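Local coordinates for peptide-binding protein (Photobacterium damsela subsp. piscicida, PDB 6SQX) that cleaves bacterial peptidoglycan as a secreted NlpC/P60 endopeptidase, probably of the cysteine type, and thereby attacks the cell walls of potentially competing bacteria, at residues Y171-I176 against A416-K421; K202-L207 against L327-F332; W338-R341 against Y345-N348; I30-F35 against N307-P312. All coordinates share one frame; numbering follows the deposited sequence. Where two conformers were deposited one is given.

Contact 1 of 4, residues Y171-I176 against A416-K421; sequences YPFDYI and APWGVK. With EDO (1,2-ethanediol), chain J; EDO (1,2-ethanediol), chain P.
The indole of Trp418 takes two ring partners from residues 171-176 over one face. The edge of the Phe173 ring points at that face in a T-shaped stack. The Phe173 ring and the five-membered ring of Trp418 have centroids 4.8 Å apart, with their planes at 89°. Of the Phe173 ring, CZ comes nearest, 3.6 Å from Trp418 CG. Over the six-membered ring lies Pro172, whose CD makes a CH-pi contact 4.0 Å from the centroid of that Trp418 ring. Phe173 itself has a 1,2-ethanediol carbon over one face and Pro172 CG, further off, over the other. The Tyr171 ring carries Pro172 CB above its centre.

Trp418 CG stands anti to the backbone N (chi1 175°), which carries the indole out to residues 171-176. The peptide bond before Pro172 is cis, and Phe173 is the centre of an inverse gamma turn. The cis bond and the turn put the proline and the phenylalanine on the same indole. Trp315 also meets the Phe173 ring, and Tyr171 OH is hydrogen-bonded to Asp319. Asp174, which does not touch Trp418, forms a salt bridge with Arg152.

The loop belongs to the SH3b1-type region, and Trp418 precedes strand 419-424 of the NlpC/P60 part. The two regions therefore meet here through aromatic and proline carbons. Apolar packing and the ring contacts hold this contact.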
# COMPACT_ATOMS: atom_id res chain seq x y z
N TYR A 171 -11.45 10.71 10.08
CA TYR A 171 -10.56 10.75 8.93
C TYR A 171 -9.12 10.51 9.38
O TYR A 171 -8.70 11.05 10.42
CB TYR A 171 -10.69 12.12 8.22
CG TYR A 171 -9.86 12.22 6.98
CD1 TYR A 171 -10.38 11.84 5.74
CD2 TYR A 171 -8.55 12.71 7.03
CE1 TYR A 171 -9.60 11.95 4.56
CE2 TYR A 171 -7.78 12.79 5.89
CZ TYR A 171 -8.29 12.41 4.65
OH TYR A 171 -7.49 12.50 3.52
N PRO A 172 -8.32 9.71 8.66
CA PRO A 172 -8.61 9.11 7.34
C PRO A 172 -9.19 7.69 7.42
O PRO A 172 -9.19 6.98 6.40
CB PRO A 172 -7.20 9.05 6.69
CG PRO A 172 -6.25 8.71 7.89
CD PRO A 172 -6.88 9.60 9.01
N PHE A 173 -9.65 7.27 8.61
CA PHE A 173 -10.08 5.89 8.84
C PHE A 173 -11.52 5.63 8.37
O PHE A 173 -12.41 5.28 9.15
CB PHE A 173 -9.88 5.56 10.31
CG PHE A 173 -8.44 5.60 10.73
CD1 PHE A 173 -7.56 4.57 10.38
CD2 PHE A 173 -7.91 6.73 11.39
CE1 PHE A 173 -6.20 4.62 10.71
CE2 PHE A 173 -6.56 6.78 11.74
CZ PHE A 173 -5.70 5.73 11.39
N ASP A 174 -11.71 5.81 7.06
CA ASP A 174 -12.93 5.37 6.37
C ASP A 174 -12.75 3.90 6.04
O ASP A 174 -11.94 3.56 5.19
CB ASP A 174 -13.06 6.19 5.08
CG ASP A 174 -14.16 5.68 4.15
OD1 ASP A 174 -14.91 4.75 4.53
OD2 ASP A 174 -14.27 6.21 3.03
N TYR A 175 -13.51 3.03 6.72
CA TYR A 175 -13.22 1.61 6.58
C TYR A 175 -13.63 1.04 5.23
O TYR A 175 -13.21 -0.08 4.91
CB TYR A 175 -13.83 0.84 7.76
CG TYR A 175 -13.07 1.18 9.02
CD1 TYR A 175 -11.77 0.71 9.22
CD2 TYR A 175 -13.58 2.09 9.95
CE1 TYR A 175 -11.03 1.09 10.37
CE2 TYR A 175 -12.87 2.44 11.08
CZ TYR A 175 -11.59 1.95 11.27
OH TYR A 175 -10.87 2.32 12.39
N ILE A 176 -14.40 1.79 4.43
CA ILE A 176 -14.70 1.37 3.05
C ILE A 176 -13.48 1.50 2.15
O ILE A 176 -13.41 0.86 1.10
CB ILE A 176 -15.88 2.19 2.48
CG1 ILE A 176 -17.08 2.18 3.42
CG2 ILE A 176 -16.26 1.71 1.08
CD1 ILE A 176 -17.61 0.81 3.74
N ALA A 416 5.07 4.67 7.57
CA ALA A 416 3.95 5.60 7.59
C ALA A 416 3.11 5.24 8.80
O ALA A 416 2.28 4.32 8.74
CB ALA A 416 3.10 5.51 6.31
N PRO A 417 3.32 5.89 9.94
CA PRO A 417 2.51 5.61 11.13
C PRO A 417 1.43 6.66 11.32
O PRO A 417 1.66 7.84 10.99
CB PRO A 417 3.53 5.73 12.26
CG PRO A 417 4.48 6.85 11.79
CD PRO A 417 4.50 6.73 10.23
N TRP A 418 0.29 6.31 11.89
CA TRP A 418 -0.69 7.30 12.27
C TRP A 418 -0.35 7.90 13.62
O TRP A 418 -0.17 9.11 13.74
CB TRP A 418 -2.11 6.70 12.31
CG TRP A 418 -3.09 7.70 12.81
CD1 TRP A 418 -3.71 7.73 14.02
CD2 TRP A 418 -3.49 8.91 12.13
NE1 TRP A 418 -4.53 8.85 14.13
CE2 TRP A 418 -4.37 9.60 12.98
CE3 TRP A 418 -3.17 9.46 10.87
CZ2 TRP A 418 -4.98 10.80 12.60
CZ3 TRP A 418 -3.75 10.66 10.51
CH2 TRP A 418 -4.65 11.32 11.38
N GLY A 419 -0.25 7.08 14.66
CA GLY A 419 0.08 7.60 15.98
C GLY A 419 0.35 6.46 16.93
O GLY A 419 -0.09 5.32 16.71
N VAL A 420 1.08 6.75 17.96
CA VAL A 420 1.40 5.71 18.94
C VAL A 420 0.35 5.72 20.03
O VAL A 420 -0.08 6.79 20.51
CB VAL A 420 2.80 5.94 19.55
CG1 VAL A 420 3.18 4.76 20.47
CG2 VAL A 420 3.82 6.13 18.42
N LYS A 421 -0.06 4.53 20.48
CA LYS A 421 -1.07 4.44 21.52
C LYS A 421 -0.58 5.03 22.85
O LYS A 421 0.56 4.79 23.28
CB LYS A 421 -1.52 2.98 21.73
CG LYS A 421 -2.67 2.80 22.75
CD LYS A 421 -3.21 1.36 22.82
CE LYS A 421 -4.05 1.17 24.08
NZ LYS A 421 -4.93 -0.02 23.93
C1 EDO J . 2.03 3.58 14.33
O1 EDO J . 0.70 4.00 13.99
C2 EDO J . 2.09 2.45 15.35
O2 EDO J . 1.46 2.89 16.56
C1 EDO P . -6.94 1.64 12.90
O1 EDO P . -7.96 0.87 12.27
C2 EDO P . -7.67 2.84 13.47
O2 EDO P . -6.79 3.61 14.29

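Contact 2 of 4, residues K202-L207 against L327-F332. With EDO (1,2-ethanediol), chain I.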
# COMPACT_ATOMS: atom_id res chain seq x y z
N LYS A 202 -10.19 -6.89 -9.56
CA LYS A 202 -9.09 -7.31 -8.71
C LYS A 202 -7.78 -7.10 -9.45
O LYS A 202 -7.72 -7.23 -10.68
CB LYS A 202 -9.24 -8.78 -8.25
CG LYS A 202 -9.49 -9.80 -9.39
CD LYS A 202 -9.90 -11.12 -8.73
CE LYS A 202 -10.19 -12.21 -9.76
NZ LYS A 202 -8.97 -12.98 -10.21
N GLY A 203 -6.74 -6.76 -8.69
CA GLY A 203 -5.41 -6.58 -9.26
C GLY A 203 -4.46 -6.10 -8.19
O GLY A 203 -4.89 -5.55 -7.16
N GLN A 204 -3.16 -6.33 -8.43
CA GLN A 204 -2.14 -5.92 -7.46
C GLN A 204 -2.40 -6.47 -6.05
O GLN A 204 -1.90 -5.94 -5.05
CB GLN A 204 -1.93 -4.40 -7.47
CG GLN A 204 -0.85 -3.91 -8.42
CD GLN A 204 0.53 -4.29 -7.96
OE1 GLN A 204 0.78 -5.46 -7.64
NE2 GLN A 204 1.44 -3.31 -7.85
N GLY A 205 -3.11 -7.60 -5.93
CA GLY A 205 -3.35 -8.15 -4.60
C GLY A 205 -4.50 -7.50 -3.86
O GLY A 205 -4.63 -7.66 -2.63
N THR A 206 -5.36 -6.76 -4.57
CA THR A 206 -6.54 -6.11 -4.00
C THR A 206 -7.80 -6.49 -4.77
O THR A 206 -7.77 -6.65 -6.00
CB THR A 206 -6.36 -4.55 -4.02
OG1 THR A 206 -5.49 -4.15 -2.96
CG2 THR A 206 -7.69 -3.83 -3.84
N LEU A 207 -8.92 -6.63 -4.03
CA LEU A 207 -10.24 -6.87 -4.59
C LEU A 207 -11.14 -5.72 -4.14
O LEU A 207 -11.18 -5.39 -2.96
CB LEU A 207 -10.82 -8.16 -4.01
CG LEU A 207 -12.31 -8.46 -4.26
CD1 LEU A 207 -12.54 -8.85 -5.76
CD2 LEU A 207 -12.78 -9.60 -3.32
N LEU A 327 2.64 2.07 1.67
CA LEU A 327 3.88 2.80 1.40
C LEU A 327 4.98 1.85 0.96
O LEU A 327 5.72 2.11 -0.02
CB LEU A 327 4.32 3.50 2.69
CG LEU A 327 5.73 4.10 2.66
CD1 LEU A 327 5.80 5.33 1.68
CD2 LEU A 327 6.20 4.49 4.09
N LEU A 328 5.15 0.75 1.71
CA LEU A 328 6.24 -0.17 1.41
C LEU A 328 6.01 -0.90 0.09
O LEU A 328 6.94 -1.05 -0.72
CB LEU A 328 6.43 -1.19 2.55
CG LEU A 328 6.58 -0.50 3.92
CD1 LEU A 328 6.82 -1.60 5.01
CD2 LEU A 328 7.72 0.54 3.94
N LYS A 329 4.78 -1.38 -0.15
CA LYS A 329 4.47 -2.00 -1.43
C LYS A 329 4.80 -1.05 -2.59
O LYS A 329 5.38 -1.45 -3.60
CB LYS A 329 2.99 -2.41 -1.43
CG LYS A 329 2.52 -3.01 -2.76
CD LYS A 329 1.08 -3.49 -2.68
CE LYS A 329 0.50 -3.90 -4.01
NZ LYS A 329 1.26 -5.08 -4.59
N ARG A 330 4.47 0.25 -2.42
CA ARG A 330 4.67 1.20 -3.49
C ARG A 330 6.16 1.44 -3.73
O ARG A 330 6.63 1.43 -4.87
CB ARG A 330 3.94 2.49 -3.10
CG ARG A 330 3.93 3.54 -4.20
CD ARG A 330 3.14 4.76 -3.71
NE ARG A 330 3.03 5.72 -4.80
CZ ARG A 330 2.50 6.92 -4.67
NH1 ARG A 330 2.01 7.31 -3.48
NH2 ARG A 330 2.46 7.72 -5.76
N LEU A 331 6.92 1.69 -2.64
CA LEU A 331 8.36 1.93 -2.80
C LEU A 331 8.99 0.76 -3.56
O LEU A 331 9.76 0.94 -4.52
CB LEU A 331 9.03 2.08 -1.43
CG LEU A 331 10.58 2.03 -1.42
CD1 LEU A 331 11.10 3.29 -2.07
CD2 LEU A 331 11.14 1.85 -0.00
N PHE A 332 8.69 -0.48 -3.14
CA PHE A 332 9.38 -1.62 -3.73
C PHE A 332 8.96 -1.85 -5.17
O PHE A 332 9.76 -2.38 -5.96
CB PHE A 332 9.21 -2.85 -2.83
CG PHE A 332 10.16 -2.87 -1.67
CD1 PHE A 332 11.49 -3.23 -1.87
CD2 PHE A 332 9.74 -2.45 -0.39
CE1 PHE A 332 12.42 -3.23 -0.80
CE2 PHE A 332 10.66 -2.44 0.67
CZ PHE A 332 12.01 -2.84 0.46
C1 EDO I . -13.67 -7.42 0.66
O1 EDO I . -14.49 -6.31 1.04
C2 EDO I . -12.65 -6.93 -0.34
O2 EDO I . -13.30 -5.98 -1.18
O HOH W 1 3.49 -4.34 -6.00
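Lys329 leaves helix 326-334 and reaches the turn of Gln204 with its last two atoms. From CB the chain runs straight through CG and CD. CG is anti to the backbone N (chi1 177°), and CD passes near the carbonyl oxygen of Pro340. The chain bends only at its last torsion (chi4 63°). Lys329 CE then lies 3.3 Å from the backbone O of Gln204. At the tip, Lys329 NZ is 3.1 Å from Gln204 OE1 and 3.3 Å from Gln204 O, and both hydrogen bonds are weak. Its stronger partners are the backbone O of Leu339 and a water. This water accepts from Lys329 NZ at 2.7 Å and from Gln204 NE2 at 2.9 Å, so it bridges the two side chains. Trp338 adds a cation-pi contact to the ammonium group.

Gln204 bends at chi2 (-70°), which brings its amide round to the lysine. Its OE1 also accepts from Trp338 NE1. Both side chains are thus tied to Trp338.

Gln204 and Gly205 form the corner of a type I' beta turn from Gly203 to Thr206. The turn joins strands 198-203 and 206-211 as a beta hairpin in the SH3b1-type region. The backbone angles of Gly205 favour glycine. Helix 326-334 belongs to the NlpC/P60 part.

The ammonium of this buried lysine is met by two backbone carbonyls, an amide oxygen, a water and an indole, the two Gln204 bonds being weak. This setting would probably favour the protonated form, and it makes the join between the two regions polar.

Contact 3 of 4, residues W338-R341 against Y345-N348; sequences WLPR and YQAN
Gln346 NE2 is shared by two carbonyls. It donates to the backbone O of Pro340 at 2.9 Å, and it is also hydrogen-bonded to the backbone O of Ser325. The bond to Pro340 O has an N-H...O angle of 153°. The acceptor lies in the plane of the Gln346 amide, and the donor sits nearly along the C=O axis of Pro340. Two bonds to one nitrogen should fix the rotation of this buried amide.

Gln346 CG is anti to the carbonyl carbon (chi1 -67°), and beyond it the chain is extended. This course takes the side chain past the proline ring, with Gln346 CG 4.1 Å from Pro340 CD, to the carbonyl. The Leu339 and Gln346 side chains cross at about a right angle, with Leu339 CB 3.9 Å from Gln346 NE2.

The contact folds the loop after helix 326-334 back on the next helix, 343-349, within the NlpC/P60 part. It is a local packing of a loop on the helix that follows it, with only three residues between the segments.

Pro340 also packs on the first turn of helix 343-349. Its CG is 3.4 Å from the backbone O of Tyr345, and its CB packs 3.8 Å from Tyr345 CB. The phenol ring of Tyr345 leads away from the loop and stacks on Tyr79. Arg341 turns away from the helix at CB; its guanidinium bonds to Ser179 and Leu178 O and forms a salt bridge with Asp323.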
# COMPACT_ATOMS: atom_id res chain seq x y z
N TRP A 338 7.96 -7.23 -5.46
CA TRP A 338 6.52 -7.30 -5.24
C TRP A 338 6.23 -7.65 -3.79
O TRP A 338 6.70 -8.70 -3.32
CB TRP A 338 5.89 -8.39 -6.13
CG TRP A 338 4.39 -8.27 -6.22
CD1 TRP A 338 3.68 -7.52 -7.13
CD2 TRP A 338 3.42 -8.93 -5.39
NE1 TRP A 338 2.33 -7.67 -6.90
CE2 TRP A 338 2.14 -8.52 -5.83
CE3 TRP A 338 3.51 -9.84 -4.32
CZ2 TRP A 338 0.96 -8.97 -5.24
CZ3 TRP A 338 2.32 -10.30 -3.73
CH2 TRP A 338 1.07 -9.86 -4.18
N LEU A 339 5.44 -6.81 -3.12
CA LEU A 339 4.90 -7.10 -1.80
C LEU A 339 3.38 -7.18 -1.88
O LEU A 339 2.75 -6.48 -2.69
CB LEU A 339 5.23 -5.95 -0.82
CG LEU A 339 6.71 -5.70 -0.51
CD1 LEU A 339 6.85 -4.65 0.61
CD2 LEU A 339 7.51 -6.96 -0.20
N PRO A 340 2.75 -8.00 -1.03
CA PRO A 340 1.28 -7.96 -0.93
C PRO A 340 0.76 -6.66 -0.35
O PRO A 340 1.55 -5.84 0.12
CB PRO A 340 0.92 -9.16 -0.05
CG PRO A 340 2.18 -9.69 0.47
CD PRO A 340 3.37 -9.05 -0.21
N ARG A 341 -0.55 -6.49 -0.30
CA ARG A 341 -1.14 -5.21 0.05
C ARG A 341 -1.02 -4.87 1.54
O ARG A 341 -0.73 -3.71 1.90
CB ARG A 341 -2.60 -5.20 -0.36
CG ARG A 341 -3.41 -4.03 0.22
CD ARG A 341 -2.99 -2.70 -0.38
NE ARG A 341 -3.74 -1.60 0.22
CZ ARG A 341 -3.31 -0.87 1.25
NH1 ARG A 341 -2.15 -1.15 1.81
NH2 ARG A 341 -4.05 0.13 1.69
N TYR A 345 -0.01 -9.84 5.46
CA TYR A 345 0.45 -10.64 4.34
C TYR A 345 1.89 -10.32 3.96
O TYR A 345 2.64 -11.20 3.53
CB TYR A 345 -0.51 -10.52 3.16
CG TYR A 345 -1.84 -11.19 3.46
CD1 TYR A 345 -1.98 -12.56 3.29
CD2 TYR A 345 -2.92 -10.46 3.95
CE1 TYR A 345 -3.19 -13.18 3.59
CE2 TYR A 345 -4.13 -11.07 4.25
CZ TYR A 345 -4.26 -12.43 4.08
OH TYR A 345 -5.43 -13.05 4.38
N GLN A 346 2.31 -9.05 4.13
CA GLN A 346 3.72 -8.72 3.93
C GLN A 346 4.59 -9.47 4.92
O GLN A 346 5.57 -10.14 4.54
CB GLN A 346 3.95 -7.20 4.05
CG GLN A 346 3.27 -6.42 2.91
CD GLN A 346 3.46 -4.93 3.02
OE1 GLN A 346 3.86 -4.43 4.06
NE2 GLN A 346 3.12 -4.23 1.96
N ALA A 347 4.21 -9.40 6.21
CA ALA A 347 5.03 -10.00 7.26
C ALA A 347 5.15 -11.51 7.08
O ALA A 347 6.20 -12.08 7.33
CB ALA A 347 4.44 -9.71 8.63
N ASN A 348 4.07 -12.16 6.63
CA ASN A 348 4.04 -13.61 6.55
C ASN A 348 4.41 -14.18 5.19
O ASN A 348 4.86 -15.33 5.12
CB ASN A 348 2.67 -14.11 7.02
CG ASN A 348 2.54 -14.04 8.51
OD1 ASN A 348 2.91 -14.99 9.21
ND2 ASN A 348 1.99 -12.94 9.02

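Contact 4 of 4, residues I30-F35 against N307-P312. With EDO (1,2-ethanediol), chain O.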
# COMPACT_ATOMS: atom_id res chain seq x y z
N ILE A 30 14.28 12.34 14.25
CA ILE A 30 15.58 12.16 13.62
C ILE A 30 15.60 12.79 12.22
O ILE A 30 14.59 13.25 11.69
CB ILE A 30 16.04 10.69 13.61
CG1 ILE A 30 15.04 9.80 12.86
CG2 ILE A 30 16.24 10.24 15.04
CD1 ILE A 30 15.50 8.35 12.81
N THR A 31 16.80 12.82 11.64
CA THR A 31 16.99 13.54 10.38
C THR A 31 16.19 12.89 9.25
O THR A 31 16.30 11.68 9.03
CB THR A 31 18.48 13.52 10.03
OG1 THR A 31 19.20 14.20 11.06
CG2 THR A 31 18.76 14.24 8.72
N GLN A 32 15.43 13.70 8.51
CA GLN A 32 14.57 13.20 7.42
C GLN A 32 15.33 13.24 6.09
O GLN A 32 15.04 14.01 5.16
CB GLN A 32 13.27 13.98 7.37
CG GLN A 32 12.46 13.81 8.64
CD GLN A 32 12.23 12.31 8.94
OE1 GLN A 32 11.75 11.58 8.06
NE2 GLN A 32 12.59 11.86 10.14
N ASP A 33 16.33 12.35 5.99
CA ASP A 33 17.09 12.22 4.75
C ASP A 33 17.71 10.83 4.77
O ASP A 33 18.55 10.55 5.64
CB ASP A 33 18.16 13.30 4.68
CG ASP A 33 19.00 13.25 3.40
OD1 ASP A 33 18.89 12.29 2.59
OD2 ASP A 33 19.78 14.19 3.13
N ALA A 34 17.29 9.96 3.86
CA ALA A 34 17.77 8.59 3.87
C ALA A 34 19.29 8.54 3.73
O ALA A 34 19.92 7.57 4.17
CB ALA A 34 17.12 7.78 2.74
N PHE A 35 19.90 9.56 3.13
CA PHE A 35 21.35 9.48 2.94
C PHE A 35 22.10 9.63 4.25
O PHE A 35 23.29 9.30 4.29
CB PHE A 35 21.83 10.57 1.96
CG PHE A 35 21.52 10.26 0.52
CD1 PHE A 35 22.25 9.30 -0.15
CD2 PHE A 35 20.49 10.89 -0.15
CE1 PHE A 35 21.99 9.00 -1.47
CE2 PHE A 35 20.21 10.58 -1.49
CZ PHE A 35 20.96 9.62 -2.14
N ASN A 307 11.51 11.06 -1.44
CA ASN A 307 10.34 11.61 -2.13
C ASN A 307 9.03 11.32 -1.40
O ASN A 307 8.02 12.01 -1.66
CB ASN A 307 10.21 11.06 -3.55
CG ASN A 307 11.27 11.61 -4.49
OD1 ASN A 307 11.92 12.64 -4.21
ND2 ASN A 307 11.44 10.96 -5.61
N TYR A 308 8.99 10.30 -0.54
CA TYR A 308 7.76 9.98 0.20
C TYR A 308 7.66 10.67 1.55
O TYR A 308 6.55 10.77 2.09
CB TYR A 308 7.61 8.45 0.43
CG TYR A 308 7.37 7.68 -0.85
CD1 TYR A 308 6.14 7.81 -1.53
CD2 TYR A 308 8.34 6.82 -1.37
CE1 TYR A 308 5.92 7.14 -2.72
CE2 TYR A 308 8.13 6.13 -2.58
CZ TYR A 308 6.93 6.29 -3.23
OH TYR A 308 6.70 5.64 -4.43
N ILE A 309 8.80 11.10 2.11
CA ILE A 309 8.78 11.69 3.44
C ILE A 309 7.87 12.90 3.44
O ILE A 309 7.93 13.75 2.53
CB ILE A 309 10.19 12.05 3.90
CG1 ILE A 309 11.05 10.77 4.09
CG2 ILE A 309 10.14 12.94 5.15
CD1 ILE A 309 12.55 11.02 4.43
N GLY A 310 7.01 12.98 4.44
CA GLY A 310 6.04 14.04 4.55
C GLY A 310 4.69 13.75 3.90
O GLY A 310 3.74 14.54 4.09
N MET A 311 4.56 12.64 3.13
CA MET A 311 3.24 12.30 2.61
C MET A 311 2.28 12.01 3.76
O MET A 311 2.64 11.25 4.67
CB MET A 311 3.40 11.04 1.78
CG MET A 311 2.07 10.49 1.30
SD MET A 311 2.19 9.10 0.13
CE MET A 311 3.21 7.92 1.04
N PRO A 312 1.11 12.62 3.81
CA PRO A 312 0.17 12.32 4.90
C PRO A 312 -0.15 10.83 4.95
O PRO A 312 -0.16 10.13 3.93
CB PRO A 312 -1.09 13.13 4.54
CG PRO A 312 -0.60 14.21 3.60
CD PRO A 312 0.56 13.61 2.85
C1 EDO O . 20.30 10.78 14.05
O1 EDO O . 21.46 10.10 13.60
C2 EDO O . 19.64 11.49 12.89
O2 EDO O . 19.07 12.65 13.43
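Gln32 sits at the centre of an inverse gamma turn and faces Ile309 in a type II beta turn from Tyr308 to Met311, with their CA atoms 7.2 Å apart. At CB each side chain points toward the other segment, and the two cross at a slant. Ile309 brings two methyl groups. Its CG2 lies 3.6 Å from Gln32 OE1 and 4.0 Å from Gln32 CB. Its CD1 lies 3.8 Å from the same OE1 and reaches the Gln32 backbone.

The Gln32 chain is bent at chi2 (-55°), which folds the amide back over its own segment. Gln32 NE2 then donates to the backbone O of Ile30 at 2.9 Å, from above the carbonyl plane. It also bonds to the backbone O of Ile439.

Strand 438-441 lies beside both residues, with Leu438 on Gln32 and Ile439 on Ile309. Nearby, Asn306 bonds to Asp33 and to the backbone N of Ala34. The contact lays the loop after strand 23-25 against the turn that follows helix 298-308 in the NlpC/P60 part.

Ile309 methyls meet Gln32 OE1, CB and backbone C, so the contact is van der Waals packing, while both bonds of Gln32 NE2 go to backbone carbonyls.

In the fold
Contacts 1 and 2 both join the SH3b1-type region to the NlpC/P60 part. Both are partly buried, but contact 1 is aromatic and contact 2 polar and water-bridged, its centre about 5 Å from the centre of the chain. Contact 3 is buried within the NlpC/P60 part. It is coupled to contact 2, since Trp338 NE1 meets Gln204 OE1 and Leu339 O meets Lys329 NZ. Contact 4 is a surface contact, its centre about 17 Å from that of the chain, and brings an N-terminal loop to the same part. Helix 326-334 carries contact 2 and is packed by residues of contacts 3 and 4; Ala416, of the contact 1 segment, also touches its Leu327.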